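Local coordinates for Galactose/lactose metabolism regulatory protein GAL80 (Saccharomyces cerevisiae, PDB 3BTV), which represses the yeast galactose and lactose metabolic genes by binding the activator GAL4 and blocking its transcriptional activation when no inducing sugar is present, at the interface of chains A and B. Sequence-based numbering; all coordinates share one arbitrary frame. Chains: chain A/B, Galactose/lactose metabolism regulatory protein GAL80.

Contact 1: the interface of chains A and B. Residues chain A 232-234, 268-269, 427; chain B 233, 235, 268.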
# COMPACT_ATOMS: atom_id res chain seq x y z
N ILE A 232 1.97 13.28 -4.66
CA ILE A 232 1.28 12.40 -3.71
C ILE A 232 -0.21 12.32 -4.01
O ILE A 232 -0.78 13.22 -4.64
CB ILE A 232 1.47 12.89 -2.26
CG1 ILE A 232 0.89 14.30 -2.12
CG2 ILE A 232 2.95 12.92 -1.89
CD1 ILE A 232 0.01 14.52 -0.94
N ASN A 233 -0.83 11.22 -3.59
CA ASN A 233 -2.28 11.11 -3.53
C ASN A 233 -2.68 10.44 -2.21
O ASN A 233 -2.07 9.46 -1.82
CB ASN A 233 -2.81 10.29 -4.69
CG ASN A 233 -4.32 10.33 -4.80
OD1 ASN A 233 -4.88 11.18 -5.50
ND2 ASN A 233 -4.99 9.43 -4.09
N ALA A 234 -3.70 10.96 -1.54
CA ALA A 234 -4.16 10.37 -0.30
C ALA A 234 -5.65 10.20 -0.28
O ALA A 234 -6.39 10.99 -0.87
CB ALA A 234 -3.73 11.22 0.89
N GLN A 268 -0.06 7.26 -1.32
CA GLN A 268 0.91 6.78 -2.31
C GLN A 268 1.56 7.97 -2.96
O GLN A 268 0.93 9.01 -3.10
CB GLN A 268 0.25 5.87 -3.35
CG GLN A 268 -0.78 6.55 -4.20
CD GLN A 268 -1.57 5.59 -5.08
OE1 GLN A 268 -2.21 6.00 -6.06
NE2 GLN A 268 -1.54 4.31 -4.74
N GLY A 269 2.83 7.83 -3.31
CA GLY A 269 3.54 8.95 -3.91
C GLY A 269 4.88 8.54 -4.50
O GLY A 269 5.27 7.36 -4.49
N THR A 427 -4.12 13.83 -7.53
CA THR A 427 -2.71 13.71 -7.21
C THR A 427 -2.11 15.12 -7.18
O THR A 427 -2.37 15.94 -8.06
CB THR A 427 -2.02 12.84 -8.25
OG1 THR A 427 -2.67 11.57 -8.29
CG2 THR A 427 -0.55 12.66 -7.93
N ASN B 233 -7.46 5.64 -7.35
CA ASN B 233 -6.37 6.44 -7.86
C ASN B 233 -5.21 5.52 -8.19
O ASN B 233 -4.88 4.62 -7.42
CB ASN B 233 -5.89 7.46 -6.82
CG ASN B 233 -4.93 8.49 -7.41
OD1 ASN B 233 -5.36 9.54 -7.90
ND2 ASN B 233 -3.64 8.19 -7.39
N MET B 235 -1.03 5.31 -9.92
CA MET B 235 0.16 5.85 -10.56
C MET B 235 0.85 4.68 -11.24
O MET B 235 1.11 3.64 -10.61
CB MET B 235 1.08 6.50 -9.54
CG MET B 235 0.44 7.64 -8.78
SD MET B 235 1.50 8.24 -7.45
CE MET B 235 0.43 9.49 -6.73
N GLN B 268 -4.72 2.59 -5.22
CA GLN B 268 -5.44 2.65 -3.96
C GLN B 268 -6.88 3.01 -4.26
O GLN B 268 -7.16 3.68 -5.25
CB GLN B 268 -4.79 3.64 -2.98
CG GLN B 268 -4.87 5.10 -3.42
CD GLN B 268 -4.01 6.02 -2.55
OE1 GLN B 268 -4.17 7.25 -2.55
NE2 GLN B 268 -3.11 5.43 -1.80
O HOH W 1 -2.40 9.65 -10.02
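A:Asn233 and B:Asn233 meet tip to tip, and so do A:Gln268 and B:Gln268, on the two-fold axis between strands 231-237 and 264-271 of both copies. Hydrogen bonds link the four amides. A:Asn233 ND2 donates to the side-chain carbonyl B:Gln268 OE1 at 2.8 Å. Its twin runs from B:Asn233 ND2 to A:Gln268 OE1 at 2.9 Å. The second donor lies in the carbonyl plane of A:Gln268 and the bond is fairly straight, 161° at the hydrogen. Each glutamine has CG between the backbone N and the carbonyl carbon (A:Gln268 chi1 64°). Its chain then runs extended, which carries OE1 to the asparagine opposite. An alanine in place of A:Gln268 would probably leave B:Asn233 ND2 without this acceptor and B:Gln268 without its stacking mate.

The like amides also stack. The asparagine amides are nearly parallel. The glutamine amides are 17° apart, with A:Gln268 CD and B:Gln268 CD at 3.5 Å. A:Asn233 OD1 and B:Asn233 OD1 lie 2.9 Å apart as modelled; both can only accept, so this close approach is doubtful.

Apolar contact comes from B:Met235, whose extended chain brings its sulfur near A:Gly269 CA and its methyl CE against A:Thr427 CG2 at 3.5 Å. A water joins A:Thr427 OG1 to B:Asn233 ND2; the leg to the amide is the longer, and the water lies 2.6 Å from the hydroxyl A:Thr427 OG1.

Contact 2: the interface of chains A and B. Residues chain A 178, 269-270, 275, 277-279; chain B 235, 237, 239, 264, 266.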
# COMPACT_ATOMS: atom_id res chain seq x y z
N SER A 178 11.56 0.71 -4.92
CA SER A 178 10.22 0.98 -4.41
C SER A 178 10.16 0.82 -2.90
O SER A 178 11.06 0.22 -2.28
CB SER A 178 9.19 0.07 -5.08
OG SER A 178 9.51 -1.30 -4.86
N GLY A 269 2.83 7.83 -3.31
CA GLY A 269 3.54 8.95 -3.91
C GLY A 269 4.88 8.54 -4.50
O GLY A 269 5.27 7.36 -4.49
N THR A 270 5.59 9.54 -5.00
CA THR A 270 6.90 9.32 -5.60
C THR A 270 7.93 10.19 -4.91
O THR A 270 7.68 11.36 -4.65
CB THR A 270 6.87 9.70 -7.12
OG1 THR A 270 6.36 11.03 -7.25
CG2 THR A 270 5.95 8.81 -7.88
N ASN A 275 12.31 9.27 -8.63
CA ASN A 275 10.91 8.98 -8.92
C ASN A 275 10.45 7.65 -8.28
O ASN A 275 9.73 6.87 -8.91
CB ASN A 275 10.70 8.88 -10.43
CG ASN A 275 9.24 9.01 -10.84
OD1 ASN A 275 8.51 9.83 -10.29
ND2 ASN A 275 8.81 8.18 -11.80
N PRO A 277 8.49 4.93 -6.36
CA PRO A 277 7.14 4.62 -5.89
C PRO A 277 7.10 4.28 -4.39
O PRO A 277 7.84 3.41 -3.92
CB PRO A 277 6.75 3.37 -6.71
CG PRO A 277 7.78 3.25 -7.78
CD PRO A 277 9.01 3.92 -7.30
N VAL A 278 6.23 4.96 -3.65
CA VAL A 278 6.04 4.74 -2.22
C VAL A 278 4.57 4.43 -2.01
O VAL A 278 3.70 5.18 -2.45
CB VAL A 278 6.41 5.97 -1.37
CG1 VAL A 278 6.16 5.67 0.12
CG2 VAL A 278 7.86 6.42 -1.63
N SER A 279 4.28 3.31 -1.37
CA SER A 279 2.90 2.93 -1.07
C SER A 279 2.71 2.79 0.44
O SER A 279 3.47 2.09 1.10
CB SER A 279 2.56 1.60 -1.76
OG SER A 279 1.26 1.19 -1.39
N MET B 235 -1.03 5.31 -9.92
CA MET B 235 0.16 5.85 -10.56
C MET B 235 0.85 4.68 -11.24
O MET B 235 1.11 3.64 -10.61
CB MET B 235 1.08 6.50 -9.54
CG MET B 235 0.44 7.64 -8.78
SD MET B 235 1.50 8.24 -7.45
CE MET B 235 0.43 9.49 -6.73
N PHE B 237 4.07 3.35 -13.63
CA PHE B 237 5.46 3.74 -13.84
C PHE B 237 6.17 2.99 -14.96
O PHE B 237 6.05 1.77 -15.09
CB PHE B 237 6.26 3.48 -12.56
CG PHE B 237 5.81 4.28 -11.38
CD1 PHE B 237 4.67 3.92 -10.67
CD2 PHE B 237 6.54 5.38 -10.96
CE1 PHE B 237 4.25 4.67 -9.58
CE2 PHE B 237 6.13 6.12 -9.85
CZ PHE B 237 4.99 5.77 -9.17
N ASN B 239 9.77 3.25 -14.99
CA ASN B 239 11.06 3.70 -14.49
C ASN B 239 12.18 2.86 -15.08
O ASN B 239 13.36 3.11 -14.84
CB ASN B 239 11.11 3.59 -12.97
CG ASN B 239 10.43 4.75 -12.26
OD1 ASN B 239 10.13 5.79 -12.85
ND2 ASN B 239 10.20 4.57 -10.96
N HIS B 264 5.88 -0.65 -12.70
CA HIS B 264 5.30 -0.56 -11.35
C HIS B 264 3.92 0.05 -11.38
O HIS B 264 3.64 0.93 -12.19
CB HIS B 264 6.17 0.28 -10.41
CG HIS B 264 6.04 -0.11 -8.97
ND1 HIS B 264 5.06 0.41 -8.14
CD2 HIS B 264 6.76 -0.95 -8.21
CE1 HIS B 264 5.20 -0.09 -6.93
NE2 HIS B 264 6.24 -0.92 -6.93
N LEU B 266 1.06 1.60 -8.56
CA LEU B 266 0.53 1.93 -7.24
C LEU B 266 -0.94 2.13 -7.43
O LEU B 266 -1.36 2.86 -8.32
CB LEU B 266 1.13 3.23 -6.68
CG LEU B 266 2.64 3.29 -6.45
CD1 LEU B 266 3.06 4.70 -6.04
CD2 LEU B 266 3.09 2.28 -5.40
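A:Pro277 sets CG and CB over the faces of two aromatic rings of chain B. Its CG stands over the centre of the B:Phe237 face, 3.9 Å from the ring centroid, in a CH-pi contact. Its CB makes another with B:His264, above the imidazole but offset toward the rim. B:His264 has CG anti to the backbone N (chi1 -152°), and the ring reaches from there to the proline and to A:Ser178 CB.

Other apolar groups extend this packing. The methyl A:Thr270 CG2 comes to the rim of the B:Phe237 ring, in its plane, 3.3 Å from CE2. B:Leu266 spreads its two methyls. CD1 lies near the backbone oxygens of A:Gly269 and A:Val278, while CD2 touches A:Ser279 CB at 3.7 Å.

Polar contact is made by A:Asn275 and B:Asn239, whose amide planes are turned 70° apart. A:Asn275 ND2 donates to B:Asn239 OD1 at 2.9 Å, in the carbonyl plane and on a lone pair. B:Asn239 ND2 returns a bond to the backbone oxygen A:Asn275 O at 3.1 Å. That donor sits above the carbonyl plane, 44° out of it. The paired bonds should limit rotation of the B:Asn239 amide.

Apolar packing between strands 264-271 and 276-283 of chain A and strands 231-237 and 264-271 of chain B, with an amide pair from the loops beside it, helps hold the deposited dimer.

Contact 3: the interface of chains A and B. Residues chain A 177-178, 300; chain B 190, 240, 264, 283.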
# COMPACT_ATOMS: atom_id res chain seq x y z
N ASN A 177 14.32 0.95 -5.65
CA ASN A 177 13.29 0.59 -6.62
C ASN A 177 11.88 0.98 -6.18
O ASN A 177 11.08 1.49 -6.97
CB ASN A 177 13.29 -0.92 -6.88
CG ASN A 177 12.31 -1.32 -7.97
OD1 ASN A 177 12.58 -1.15 -9.16
ND2 ASN A 177 11.15 -1.82 -7.56
N SER A 178 11.56 0.71 -4.92
CA SER A 178 10.22 0.98 -4.41
C SER A 178 10.16 0.82 -2.90
O SER A 178 11.06 0.22 -2.28
CB SER A 178 9.19 0.07 -5.08
OG SER A 178 9.51 -1.30 -4.86
N HIS A 300 13.03 -1.44 -0.94
CA HIS A 300 13.56 -2.41 -1.89
C HIS A 300 14.60 -1.77 -2.79
O HIS A 300 14.28 -0.85 -3.54
CB HIS A 300 12.45 -2.99 -2.76
CG HIS A 300 11.28 -3.49 -1.98
ND1 HIS A 300 11.31 -4.69 -1.29
CD2 HIS A 300 10.05 -2.96 -1.76
CE1 HIS A 300 10.14 -4.88 -0.68
NE2 HIS A 300 9.36 -3.84 -0.95
N TYR B 190 14.36 -5.27 -14.13
CA TYR B 190 15.56 -4.77 -14.81
C TYR B 190 16.11 -5.71 -15.88
O TYR B 190 17.12 -5.42 -16.51
CB TYR B 190 16.65 -4.48 -13.79
CG TYR B 190 16.29 -3.40 -12.79
CD1 TYR B 190 15.80 -3.72 -11.53
CD2 TYR B 190 16.45 -2.06 -13.12
CE1 TYR B 190 15.47 -2.72 -10.62
CE2 TYR B 190 16.13 -1.06 -12.23
CZ TYR B 190 15.64 -1.39 -10.98
OH TYR B 190 15.32 -0.39 -10.09
N ILE B 240 11.81 1.82 -15.82
CA ILE B 240 12.77 0.91 -16.42
C ILE B 240 12.51 0.83 -17.92
O ILE B 240 12.03 -0.20 -18.42
CB ILE B 240 12.69 -0.52 -15.79
CG1 ILE B 240 12.70 -0.44 -14.25
CG2 ILE B 240 13.81 -1.41 -16.30
CD1 ILE B 240 12.58 -1.81 -13.56
N HIS B 264 5.88 -0.65 -12.70
CA HIS B 264 5.30 -0.56 -11.35
C HIS B 264 3.92 0.05 -11.38
O HIS B 264 3.64 0.93 -12.19
CB HIS B 264 6.17 0.28 -10.41
CG HIS B 264 6.04 -0.11 -8.97
ND1 HIS B 264 5.06 0.41 -8.14
CD2 HIS B 264 6.76 -0.95 -8.21
CE1 HIS B 264 5.20 -0.09 -6.93
NE2 HIS B 264 6.24 -0.92 -6.93
N LYS B 283 5.04 -4.61 -8.27
CA LYS B 283 6.36 -4.46 -8.87
C LYS B 283 6.44 -5.23 -10.17
O LYS B 283 5.87 -6.31 -10.30
CB LYS B 283 7.44 -4.99 -7.93
CG LYS B 283 7.32 -4.44 -6.52
CD LYS B 283 8.11 -5.26 -5.51
CE LYS B 283 9.54 -4.77 -5.39
NZ LYS B 283 10.29 -4.89 -6.68
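A:Asn177 and B:Tyr190 run antiparallel alongside one another, with the amide and phenol planes 68° apart. The phenol hydroxyl B:Tyr190 OH lies 3.0 Å from A:Asn177 OD1, which makes it a hydrogen bond with the tyrosine as donor. A:Asn177 has CG anti to the backbone N (chi1 -175°), and the amide extends toward chain B. On the other branch, A:Asn177 ND2 donates to the hydroxyl A:Ser178 OG of its own chain at 3.2 Å. These bonds use both ends of the amide and should help to limit its rotation. B:Ile240 CD1 covers one face of the tyrosine ring over its centre and probably helps to position the phenol.

B:Lys283 is poorly ordered, and its contacts are tentative. As modelled, its chain bends at chi3 and chi4 and crosses A:His300. Its CE lies over one face of the imidazole, toward the rim, 4.0 Å from A:His300 CG. The same CE is 3.5 Å from A:Ser178 OG.

This mostly polar patch lies toward the outer end of the interface strands. Chain A supplies strands 176-184 and 295-301. Chain B answers with B:His264, which flanks A:Ser178, and B:Lys283 from strands 264-271 and 276-283, and with B:Tyr190 and B:Ile240 from loops.

The three contacts run in a row across one two-fold symmetric interface. The C-alpha centres of contact 1 and contact 2 are about 9 Å apart, those of contact 2 and contact 3 about 8 Å, and those of contact 1 and contact 3 about 17 Å. Contact 2 is the bridge: it shares A:Gly269 and B:Met235 with contact 1, and A:Ser178 and B:His264 with contact 3. Strand 264-271 contributes to all three. Contact 1 lies on the two-fold axis; contacts 2 and 3 recur with the chains exchanged. GAL80 can associate with itself, so this dimer may be biological, though the structure alone does not show it.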